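Local coordinates for protein fructosyl amine: oxygen oxidoreductase (Aspergillus fumigatus, PDB 3DJE) that oxidatively deglycates fructosyl amino acids (Amadori products), using a bound FAD cofactor and molecular oxygen, at residues A[15-20]-A[360-365]; A[26-31]-A[373-378]; A[85-90]-A[368-373]. All blocks are in the same frame, centred on the assembly; numbering follows the deposited sequence.

In the fold
The three contacts gather around helix 16-27 within the FAD-binding part of the chain, their centres 13 to 15 Å apart. The N-terminal segments come in the order 15-20, 26-31, 85-90; their partners, 360-365, 373-378 and 368-373 respectively, all lie in the run from the end of strand 356-360 into helix 373-382. Interactions 1 and 2 use the two ends of helix 16-27; interactions 2 and 3 share Ile373. Ser20 ties them together: its OG lies 2.7 Å from Leu370 O and 2.8 Å from Gly374 N. Segments some 280 to 340 residues apart thus come together, and segments 360-365 and 368-373 reach both FAD and the substrate analogue FSA.

Interaction 1 (A[15-20]-A[360-365]). With FAD (flavin-adenine dinucleotide), chain C; FSA (1-S-(carboxymethyl)-1-thio-beta-D-fructopyranose), chain D.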
# COMPACT_ATOMS: atom_id res chain seq x y z
N GLY A 15 -8.10 0.30 -7.83
CA GLY A 15 -7.01 0.78 -7.00
C GLY A 15 -5.68 0.38 -7.58
O GLY A 15 -5.54 0.21 -8.80
N THR A 16 -4.70 0.22 -6.71
CA THR A 16 -3.33 -0.02 -7.16
C THR A 16 -3.23 -1.28 -8.04
O THR A 16 -2.74 -1.24 -9.18
CB THR A 16 -2.38 -0.16 -5.97
OG1 THR A 16 -2.63 0.89 -5.02
CG2 THR A 16 -0.94 -0.09 -6.44
N TRP A 17 -3.69 -2.40 -7.50
CA TRP A 17 -3.50 -3.67 -8.16
C TRP A 17 -4.54 -3.92 -9.26
O TRP A 17 -4.22 -4.52 -10.30
CB TRP A 17 -3.47 -4.79 -7.12
CG TRP A 17 -2.19 -4.83 -6.32
CD1 TRP A 17 -1.25 -3.84 -6.19
CD2 TRP A 17 -1.72 -5.94 -5.56
NE1 TRP A 17 -0.21 -4.28 -5.40
CE2 TRP A 17 -0.47 -5.56 -5.00
CE3 TRP A 17 -2.22 -7.22 -5.29
CZ2 TRP A 17 0.27 -6.43 -4.20
CZ3 TRP A 17 -1.47 -8.09 -4.49
CH2 TRP A 17 -0.25 -7.67 -3.95
N GLY A 18 -5.77 -3.42 -9.08
CA GLY A 18 -6.79 -3.47 -10.14
C GLY A 18 -6.34 -2.69 -11.37
O GLY A 18 -6.47 -3.18 -12.50
N THR A 19 -5.80 -1.49 -11.15
CA THR A 19 -5.30 -0.68 -12.26
C THR A 19 -4.11 -1.36 -12.94
O THR A 19 -4.04 -1.40 -14.18
CB THR A 19 -5.00 0.76 -11.83
OG1 THR A 19 -6.22 1.39 -11.47
CG2 THR A 19 -4.36 1.57 -12.97
N SER A 20 -3.19 -1.91 -12.13
CA SER A 20 -2.04 -2.63 -12.70
C SER A 20 -2.53 -3.78 -13.60
O SER A 20 -2.03 -4.00 -14.73
CB SER A 20 -1.15 -3.21 -11.61
OG SER A 20 0.09 -3.60 -12.18
N CYS A 360 -4.93 -9.82 -4.24
CA CYS A 360 -5.03 -9.07 -2.99
C CYS A 360 -4.05 -9.51 -1.92
O CYS A 360 -3.03 -10.13 -2.24
CB CYS A 360 -6.46 -9.06 -2.46
SG CYS A 360 -7.11 -10.69 -2.30
N GLY A 361 -4.34 -9.15 -0.68
CA GLY A 361 -3.41 -9.36 0.43
C GLY A 361 -2.08 -8.64 0.25
O GLY A 361 -1.03 -9.18 0.56
N ALA A 362 -2.14 -7.40 -0.24
CA ALA A 362 -0.92 -6.60 -0.44
C ALA A 362 -0.18 -6.30 0.88
O ALA A 362 0.98 -5.87 0.86
CB ALA A 362 -1.24 -5.31 -1.17
N SER A 363 -0.86 -6.52 2.01
CA SER A 363 -0.17 -6.59 3.31
C SER A 363 0.61 -5.30 3.66
O SER A 363 1.69 -5.34 4.30
CB SER A 363 0.71 -7.85 3.38
OG SER A 363 -0.09 -9.02 3.26
N GLY A 364 0.04 -4.16 3.28
CA GLY A 364 0.63 -2.86 3.62
C GLY A 364 1.98 -2.63 3.01
O GLY A 364 2.77 -1.83 3.53
N ARG A 365 2.26 -3.28 1.88
CA ARG A 365 3.55 -3.06 1.22
C ARG A 365 3.43 -3.21 -0.30
O ARG A 365 4.42 -3.46 -0.97
CB ARG A 365 4.60 -4.02 1.79
CG ARG A 365 4.36 -5.49 1.47
CD ARG A 365 5.28 -6.36 2.30
NE ARG A 365 5.14 -7.78 1.98
CZ ARG A 365 5.83 -8.42 1.03
NH1 ARG A 365 6.71 -7.75 0.28
NH2 ARG A 365 5.63 -9.72 0.82
PA FAD C . -6.30 -0.21 -3.06
O1A FAD C . -5.34 0.54 -3.87
O2A FAD C . -6.72 0.37 -1.74
O5B FAD C . -7.54 -0.43 -4.01
C5B FAD C . -8.77 -1.02 -3.57
C4B FAD C . -9.87 -0.51 -4.51
O4B FAD C . -11.01 -1.31 -4.16
C3B FAD C . -10.20 0.95 -4.13
O3B FAD C . -10.00 1.84 -5.25
C2B FAD C . -11.68 0.85 -3.74
O2B FAD C . -12.46 2.00 -4.19
C1B FAD C . -12.11 -0.48 -4.42
N9A FAD C . -13.42 -0.90 -3.83
C8A FAD C . -13.82 -0.84 -2.55
N7A FAD C . -15.10 -1.27 -2.47
C5A FAD C . -15.49 -1.60 -3.71
C6A FAD C . -16.69 -2.08 -4.25
N6A FAD C . -17.76 -2.28 -3.45
N1A FAD C . -16.76 -2.31 -5.57
C2A FAD C . -15.71 -2.10 -6.37
N3A FAD C . -14.55 -1.63 -5.89
C4A FAD C . -14.43 -1.38 -4.57
N1 FAD C . 3.26 0.47 -0.11
C2 FAD C . 4.52 0.66 -0.66
O2 FAD C . 4.96 -0.09 -1.54
N3 FAD C . 5.31 1.71 -0.19
C4 FAD C . 4.87 2.57 0.81
O4 FAD C . 5.60 3.49 1.20
C4X FAD C . 3.60 2.36 1.37
N5 FAD C . 3.14 3.19 2.39
C5X FAD C . 1.82 3.08 2.81
C6 FAD C . 1.31 4.05 3.67
C7 FAD C . -0.02 4.00 4.07
C7M FAD C . -0.51 5.08 5.04
C8 FAD C . -0.86 2.99 3.60
C8M FAD C . -2.36 2.99 3.99
C9 FAD C . -0.35 2.03 2.71
C9A FAD C . 0.99 2.08 2.31
N10 FAD C . 1.54 1.11 1.43
C10 FAD C . 2.81 1.31 0.90
C1' FAD C . 0.77 -0.08 1.06
C2' FAD C . 0.06 0.15 -0.28
O2' FAD C . -0.50 1.48 -0.32
C3' FAD C . -1.03 -0.90 -0.46
O3' FAD C . -0.50 -2.20 -0.14
C4' FAD C . -1.56 -0.95 -1.89
O4' FAD C . -1.81 0.35 -2.41
C5' FAD C . -2.86 -1.77 -1.92
O5' FAD C . -3.33 -1.88 -3.27
P FAD C . -4.73 -2.61 -3.57
O1P FAD C . -4.71 -3.96 -2.94
O2P FAD C . -4.95 -2.46 -5.02
O3P FAD C . -5.83 -1.73 -2.80
OAB FSA D . 6.95 -0.90 1.75
CAL FSA D . 7.59 0.07 2.19
OAA FSA D . 8.80 0.26 1.91
CAH FSA D . 6.94 1.07 3.13
SAK FSA D . 5.30 0.59 3.59
C1 FSA D . 5.03 1.95 4.69
C2 FSA D . 3.92 1.63 5.70
O2 FSA D . 3.40 2.85 6.25
C3 FSA D . 4.44 0.74 6.83
O3 FSA D . 5.41 1.45 7.62
C4 FSA D . 3.30 0.20 7.71
O4 FSA D . 3.82 -0.77 8.63
C5 FSA D . 2.20 -0.46 6.88
O5 FSA D . 2.66 -1.70 6.31
C6 FSA D . 1.75 0.49 5.78
O6 FSA D . 2.89 0.89 5.00
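Protein and cofactor share one face of the Trp17 indole: the methyl of Ala362 and FAD O1P, both offset toward the rim, and FAD O5' lie over it. Ala362 CB sits 3.9 Å from the centroid of the six-membered ring of Trp17 and 24° off its normal, which meets the criteria for a CH-pi contact. The same CB is 3.4 Å from FAD O3', so the methyl fits between the indole and the ribityl chain. Obliquely to the ring, Trp17 CZ3 approaches Cys360 O at 3.4 Å. With CG anti to the carbonyl carbon (chi1 -74°), the indole extends from the helix start toward 360-365. No hydrogen bond joins the two segments; instead Trp17 NE1 donates to Gly366 O, which limits the ring's rotation, and Phe345 packs edge-to-face against it. The main chain serves the pyrophosphate: Trp17 N reaches FAD O2P at 2.8 Å, almost straight at 174°, while Thr16 N donates to O1A. Thr16 OG1 also bonds O1A and accepts from FAD O4' at 2.8 Å. At the far end of 360-365, Gly364 O takes a hydrogen bond of 2.8 Å from FSA O5. Gly15, the N-cap, brings its CA within 3.3 Å of FAD O5B. Glycines and amides at a helix start facing a pyrophosphate fit the Rossmann-type GxGxxG dinucleotide-binding motif.

Interaction 2 (A[26-31]-A[373-378])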
# COMPACT_ATOMS: atom_id res chain seq x y z
N ALA A 26 -4.50 -5.00 -20.99
CA ALA A 26 -4.53 -4.19 -22.21
C ALA A 26 -3.22 -4.37 -22.99
O ALA A 26 -3.25 -4.57 -24.21
CB ALA A 26 -4.74 -2.71 -21.89
N ARG A 27 -2.09 -4.35 -22.29
CA ARG A 27 -0.79 -4.54 -22.97
C ARG A 27 -0.66 -5.92 -23.60
O ARG A 27 0.03 -6.08 -24.61
CB ARG A 27 0.38 -4.29 -22.02
CG ARG A 27 0.53 -2.84 -21.65
CD ARG A 27 1.72 -2.68 -20.72
NE ARG A 27 2.05 -1.28 -20.51
CZ ARG A 27 3.07 -0.87 -19.75
NH1 ARG A 27 3.84 -1.76 -19.14
NH2 ARG A 27 3.31 0.43 -19.61
N ARG A 28 -1.33 -6.90 -23.01
CA ARG A 28 -1.23 -8.27 -23.48
C ARG A 28 -2.30 -8.62 -24.52
O ARG A 28 -2.41 -9.77 -24.94
CB ARG A 28 -1.19 -9.24 -22.29
CG ARG A 28 0.15 -9.08 -21.54
CD ARG A 28 0.15 -9.65 -20.14
NE ARG A 28 0.04 -11.10 -20.10
CZ ARG A 28 0.49 -11.86 -19.10
NH1 ARG A 28 1.10 -11.31 -18.06
NH2 ARG A 28 0.33 -13.16 -19.14
N GLY A 29 -3.04 -7.60 -24.95
CA GLY A 29 -3.92 -7.71 -26.11
C GLY A 29 -5.39 -7.87 -25.84
O GLY A 29 -6.19 -7.92 -26.78
N TYR A 30 -5.77 -7.94 -24.56
CA TYR A 30 -7.20 -8.10 -24.24
C TYR A 30 -7.98 -6.83 -24.55
O TYR A 30 -7.51 -5.73 -24.24
CB TYR A 30 -7.38 -8.53 -22.79
CG TYR A 30 -6.86 -9.93 -22.52
CD1 TYR A 30 -7.69 -11.04 -22.70
CD2 TYR A 30 -5.55 -10.14 -22.11
CE1 TYR A 30 -7.23 -12.33 -22.44
CE2 TYR A 30 -5.08 -11.43 -21.84
CZ TYR A 30 -5.92 -12.53 -22.02
OH TYR A 30 -5.46 -13.81 -21.79
N THR A 31 -9.17 -6.98 -25.14
CA THR A 31 -9.89 -5.83 -25.68
C THR A 31 -11.29 -5.63 -25.11
O THR A 31 -12.01 -4.73 -25.57
CB THR A 31 -10.05 -5.94 -27.19
OG1 THR A 31 -10.78 -7.13 -27.48
CG2 THR A 31 -8.70 -6.02 -27.88
N ILE A 373 2.82 -5.77 -10.88
CA ILE A 373 2.01 -6.80 -10.24
C ILE A 373 0.88 -7.30 -11.16
O ILE A 373 0.50 -8.47 -11.09
CB ILE A 373 1.48 -6.33 -8.83
CG1 ILE A 373 1.18 -7.53 -7.92
CG2 ILE A 373 0.26 -5.41 -9.00
CD1 ILE A 373 2.42 -8.31 -7.47
N GLY A 374 0.36 -6.42 -12.01
CA GLY A 374 -0.66 -6.82 -13.00
C GLY A 374 -0.21 -8.00 -13.86
O GLY A 374 -1.03 -8.85 -14.22
N ASN A 375 1.08 -8.07 -14.18
CA ASN A 375 1.58 -9.17 -15.00
C ASN A 375 1.42 -10.50 -14.28
O ASN A 375 1.08 -11.52 -14.89
CB ASN A 375 3.05 -8.95 -15.38
CG ASN A 375 3.20 -8.36 -16.77
OD1 ASN A 375 2.34 -8.52 -17.64
ND2 ASN A 375 4.32 -7.66 -16.98
N LEU A 376 1.68 -10.48 -12.97
CA LEU A 376 1.57 -11.68 -12.15
C LEU A 376 0.10 -12.09 -11.96
O LEU A 376 -0.24 -13.27 -11.97
CB LEU A 376 2.25 -11.46 -10.79
CG LEU A 376 2.32 -12.67 -9.87
CD1 LEU A 376 3.11 -13.85 -10.51
CD2 LEU A 376 2.92 -12.25 -8.52
N ILE A 377 -0.78 -11.10 -11.83
CA ILE A 377 -2.21 -11.37 -11.68
C ILE A 377 -2.79 -11.93 -12.99
O ILE A 377 -3.61 -12.87 -12.99
CB ILE A 377 -2.98 -10.10 -11.20
CG1 ILE A 377 -2.51 -9.69 -9.78
CG2 ILE A 377 -4.50 -10.34 -11.26
CD1 ILE A 377 -2.87 -8.26 -9.37
N VAL A 378 -2.36 -11.37 -14.12
CA VAL A 378 -2.75 -11.92 -15.44
C VAL A 378 -2.17 -13.34 -15.60
O VAL A 378 -2.85 -14.24 -16.07
CB VAL A 378 -2.39 -10.99 -16.60
CG1 VAL A 378 -2.76 -11.64 -17.96
CG2 VAL A 378 -3.15 -9.67 -16.47
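Asn375 is the first residue of 373-378 to meet the other segment, taking a hydrogen bond from Arg28 NH1 to its OD1 at 3.1 Å with an N-H...O angle of 155°. The two flat groups are not coplanar. OD1 lies near the guanidinium plane, at its edge, whereas NH1 stands well above the amide carbonyl plane. Asn375 O, on the main chain, is a second but weak acceptor for NH1 at 3.2 Å. A bend at chi3 (68°) turns the guanidinium so that NH1 meets Asn375 and one face meets Val378; nearer the backbone, Arg28 CD lies 3.5 Å from Asn375 OD1. Arg28 is the first residue beyond helix 16-27, the helix that follows the first strand of the Rossmann-type domain; Gly29, with positive phi, is the C' residue of the Schellman motif that ends it, in which Tyr30 N bonds Leu25 O and Gly29 N bonds Ala26 O. Ile377, one turn on from Ile373, faces Thr21 and Ile347 instead of the arginine. At Val378, CG1, anti to the backbone N (chi1 178°), lies over the centre of one guanidinium face, 3.5 Å from Arg28 CZ. The other terminal nitrogen, NH2, forms salt bridges with Asp379 and Glu382, the latter also accepting a hydrogen bond from Tyr30 OH.

Interaction 3 (A[85-90]-A[368-373]); sequences PLFKPY and KYLPSI. With FAD (flavin-adenine dinucleotide), chain C; FSA (1-S-(carboxymethyl)-1-thio-beta-D-fructopyranose), chain D.
FAD O2 is gripped by two nitrogens of Lys368, three residues ahead of the Pro371 that packs on Phe87: the backbone N at 2.8 Å, with an N-H...O angle of 151°, and the terminal NZ at 2.9 Å. The same NZ bonds FSA OAB at 2.6 Å and also donates to Arg365 O. Bends at chi3 and chi4 fold the lysine chain back, letting NZ bridge the flavin O2 and FSA OAB; Lys368 thus belongs to both the FAD and the FSA pocket. Beyond it the chain turns, and Tyr369 O accepts from both Ser372 N and Ile373 N, the second bond measuring 2.8 Å. This turn presents Pro371 and Leu370 to Phe87, a purely apolar meeting. Pro371 CA stands over the phenyl face, offset toward the rim, 3.9 Å from the centroid of the Phe87 ring and 20° off its normal, as a CH-pi contact requires; beside it Pro371 CB is 3.8 Å from Phe87 CD2. Leu370 comes in obliquely to the ring, its CD2 3.8 Å from Phe87 CE1, the two side chains crossing at about a right angle. All three residues are buried. Helix 16-27 adds Leu23 against Phe87, and its His24 NE2 bonds Pro371 O. Helix 64-83 brings Trp81, packed on Pro371 and bonded through NE1 to Lys368 O, while helix 160-173 sets Ala163 against Leu370; the phenylalanine loop itself leads from helix 64-83 to strand 91-92.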
# COMPACT_ATOMS: atom_id res chain seq x y z
N PRO A 85 8.65 3.74 -19.68
CA PRO A 85 8.41 5.18 -19.87
C PRO A 85 7.14 5.69 -19.19
O PRO A 85 7.05 6.88 -18.85
CB PRO A 85 8.29 5.33 -21.39
CG PRO A 85 8.95 4.14 -21.94
CD PRO A 85 8.80 3.03 -20.96
N LEU A 86 6.16 4.80 -18.98
CA LEU A 86 4.92 5.21 -18.35
C LEU A 86 5.12 5.51 -16.86
O LEU A 86 4.42 6.36 -16.30
CB LEU A 86 3.85 4.12 -18.50
CG LEU A 86 2.44 4.49 -18.04
CD1 LEU A 86 1.83 5.54 -18.95
CD2 LEU A 86 1.61 3.22 -18.04
N PHE A 87 6.07 4.81 -16.22
CA PHE A 87 6.24 4.93 -14.76
C PHE A 87 7.47 5.73 -14.34
O PHE A 87 7.49 6.31 -13.26
CB PHE A 87 6.26 3.54 -14.11
CG PHE A 87 4.94 2.84 -14.20
CD1 PHE A 87 3.87 3.26 -13.42
CD2 PHE A 87 4.75 1.80 -15.11
CE1 PHE A 87 2.61 2.65 -13.52
CE2 PHE A 87 3.50 1.19 -15.22
CZ PHE A 87 2.43 1.61 -14.41
N LYS A 88 8.48 5.76 -15.21
CA LYS A 88 9.69 6.54 -14.92
C LYS A 88 9.44 7.98 -14.41
O LYS A 88 10.14 8.45 -13.51
CB LYS A 88 10.61 6.58 -16.14
CG LYS A 88 11.27 5.27 -16.44
CD LYS A 88 12.08 5.35 -17.74
CE LYS A 88 13.07 6.51 -17.71
NZ LYS A 88 14.07 6.41 -16.61
N PRO A 89 8.46 8.70 -14.99
CA PRO A 89 8.29 10.10 -14.58
C PRO A 89 7.99 10.31 -13.09
O PRO A 89 8.14 11.43 -12.60
CB PRO A 89 7.06 10.55 -15.39
CG PRO A 89 7.06 9.67 -16.62
CD PRO A 89 7.53 8.33 -16.09
N TYR A 90 7.54 9.24 -12.42
CA TYR A 90 6.97 9.36 -11.07
C TYR A 90 7.91 8.89 -9.99
O TYR A 90 7.62 9.08 -8.81
CB TYR A 90 5.62 8.62 -10.97
CG TYR A 90 4.74 9.06 -12.10
CD1 TYR A 90 4.34 10.38 -12.20
CD2 TYR A 90 4.41 8.19 -13.15
CE1 TYR A 90 3.59 10.83 -13.29
CE2 TYR A 90 3.65 8.62 -14.24
CZ TYR A 90 3.26 9.95 -14.32
OH TYR A 90 2.51 10.38 -15.40
N LYS A 368 4.55 -0.32 -4.30
CA LYS A 368 5.75 -0.30 -5.14
C LYS A 368 5.64 -1.26 -6.32
O LYS A 368 6.40 -1.12 -7.28
CB LYS A 368 7.00 -0.57 -4.31
CG LYS A 368 7.06 -1.95 -3.70
CD LYS A 368 8.27 -2.08 -2.74
CE LYS A 368 8.06 -1.38 -1.40
NZ LYS A 368 6.96 -1.99 -0.58
N TYR A 369 4.72 -2.23 -6.26
CA TYR A 369 4.51 -3.19 -7.36
C TYR A 369 3.54 -2.72 -8.44
O TYR A 369 3.21 -3.47 -9.38
CB TYR A 369 4.06 -4.56 -6.79
CG TYR A 369 5.02 -5.06 -5.74
CD1 TYR A 369 6.11 -5.85 -6.09
CD2 TYR A 369 4.84 -4.72 -4.40
CE1 TYR A 369 7.01 -6.29 -5.12
CE2 TYR A 369 5.72 -5.16 -3.44
CZ TYR A 369 6.79 -5.93 -3.79
OH TYR A 369 7.66 -6.34 -2.80
N LEU A 370 3.10 -1.47 -8.36
CA LEU A 370 2.20 -0.93 -9.38
C LEU A 370 2.65 -1.22 -10.82
O LEU A 370 1.83 -1.62 -11.65
CB LEU A 370 1.99 0.58 -9.18
CG LEU A 370 1.14 1.28 -10.25
CD1 LEU A 370 -0.29 0.73 -10.32
CD2 LEU A 370 1.11 2.80 -10.07
N PRO A 371 3.92 -0.98 -11.14
CA PRO A 371 4.33 -1.20 -12.55
C PRO A 371 4.24 -2.65 -13.05
O PRO A 371 4.21 -2.85 -14.27
CB PRO A 371 5.80 -0.77 -12.55
CG PRO A 371 5.93 0.16 -11.37
CD PRO A 371 5.04 -0.45 -10.33
N SER A 372 4.21 -3.62 -12.13
CA SER A 372 4.52 -5.01 -12.47
C SER A 372 3.51 -6.06 -11.98
O SER A 372 3.40 -7.14 -12.58
CB SER A 372 5.88 -5.38 -11.89
OG SER A 372 5.93 -5.10 -10.49
N ILE A 373 2.82 -5.77 -10.88
CA ILE A 373 2.01 -6.80 -10.24
C ILE A 373 0.88 -7.30 -11.16
O ILE A 373 0.50 -8.47 -11.09
CB ILE A 373 1.48 -6.33 -8.83
CG1 ILE A 373 1.18 -7.53 -7.92
CG2 ILE A 373 0.26 -5.41 -9.00
CD1 ILE A 373 2.42 -8.31 -7.47
PA FAD C . -6.30 -0.21 -3.06
O1A FAD C . -5.34 0.54 -3.87
O2A FAD C . -6.72 0.37 -1.74
O5B FAD C . -7.54 -0.43 -4.01
C5B FAD C . -8.77 -1.02 -3.57
C4B FAD C . -9.87 -0.51 -4.51
O4B FAD C . -11.01 -1.31 -4.16
C3B FAD C . -10.20 0.95 -4.13
O3B FAD C . -10.00 1.84 -5.25
C2B FAD C . -11.68 0.85 -3.74
O2B FAD C . -12.46 2.00 -4.19
C1B FAD C . -12.11 -0.48 -4.42
N9A FAD C . -13.42 -0.90 -3.83
C8A FAD C . -13.82 -0.84 -2.55
N7A FAD C . -15.10 -1.27 -2.47
C5A FAD C . -15.49 -1.60 -3.71
C6A FAD C . -16.69 -2.08 -4.25
N6A FAD C . -17.76 -2.28 -3.45
N1A FAD C . -16.76 -2.31 -5.57
C2A FAD C . -15.71 -2.10 -6.37
N3A FAD C . -14.55 -1.63 -5.89
C4A FAD C . -14.43 -1.38 -4.57
N1 FAD C . 3.26 0.47 -0.11
C2 FAD C . 4.52 0.66 -0.66
O2 FAD C . 4.96 -0.09 -1.54
N3 FAD C . 5.31 1.71 -0.19
C4 FAD C . 4.87 2.57 0.81
O4 FAD C . 5.60 3.49 1.20
C4X FAD C . 3.60 2.36 1.37
N5 FAD C . 3.14 3.19 2.39
C5X FAD C . 1.82 3.08 2.81
C6 FAD C . 1.31 4.05 3.67
C7 FAD C . -0.02 4.00 4.07
C7M FAD C . -0.51 5.08 5.04
C8 FAD C . -0.86 2.99 3.60
C8M FAD C . -2.36 2.99 3.99
C9 FAD C . -0.35 2.03 2.71
C9A FAD C . 0.99 2.08 2.31
N10 FAD C . 1.54 1.11 1.43
C10 FAD C . 2.81 1.31 0.90
C1' FAD C . 0.77 -0.08 1.06
C2' FAD C . 0.06 0.15 -0.28
O2' FAD C . -0.50 1.48 -0.32
C3' FAD C . -1.03 -0.90 -0.46
O3' FAD C . -0.50 -2.20 -0.14
C4' FAD C . -1.56 -0.95 -1.89
O4' FAD C . -1.81 0.35 -2.41
C5' FAD C . -2.86 -1.77 -1.92
O5' FAD C . -3.33 -1.88 -3.27
P FAD C . -4.73 -2.61 -3.57
O1P FAD C . -4.71 -3.96 -2.94
O2P FAD C . -4.95 -2.46 -5.02
O3P FAD C . -5.83 -1.73 -2.80
OAB FSA D . 6.95 -0.90 1.75
CAL FSA D . 7.59 0.07 2.19
OAA FSA D . 8.80 0.26 1.91
CAH FSA D . 6.94 1.07 3.13
SAK FSA D . 5.30 0.59 3.59
C1 FSA D . 5.03 1.95 4.69
C2 FSA D . 3.92 1.63 5.70
O2 FSA D . 3.40 2.85 6.25
C3 FSA D . 4.44 0.74 6.83
O3 FSA D . 5.41 1.45 7.62
C4 FSA D . 3.30 0.20 7.71
O4 FSA D . 3.82 -0.77 8.63
C5 FSA D . 2.20 -0.46 6.88
O5 FSA D . 2.66 -1.70 6.31
C6 FSA D . 1.75 0.49 5.78
O6 FSA D . 2.89 0.89 5.00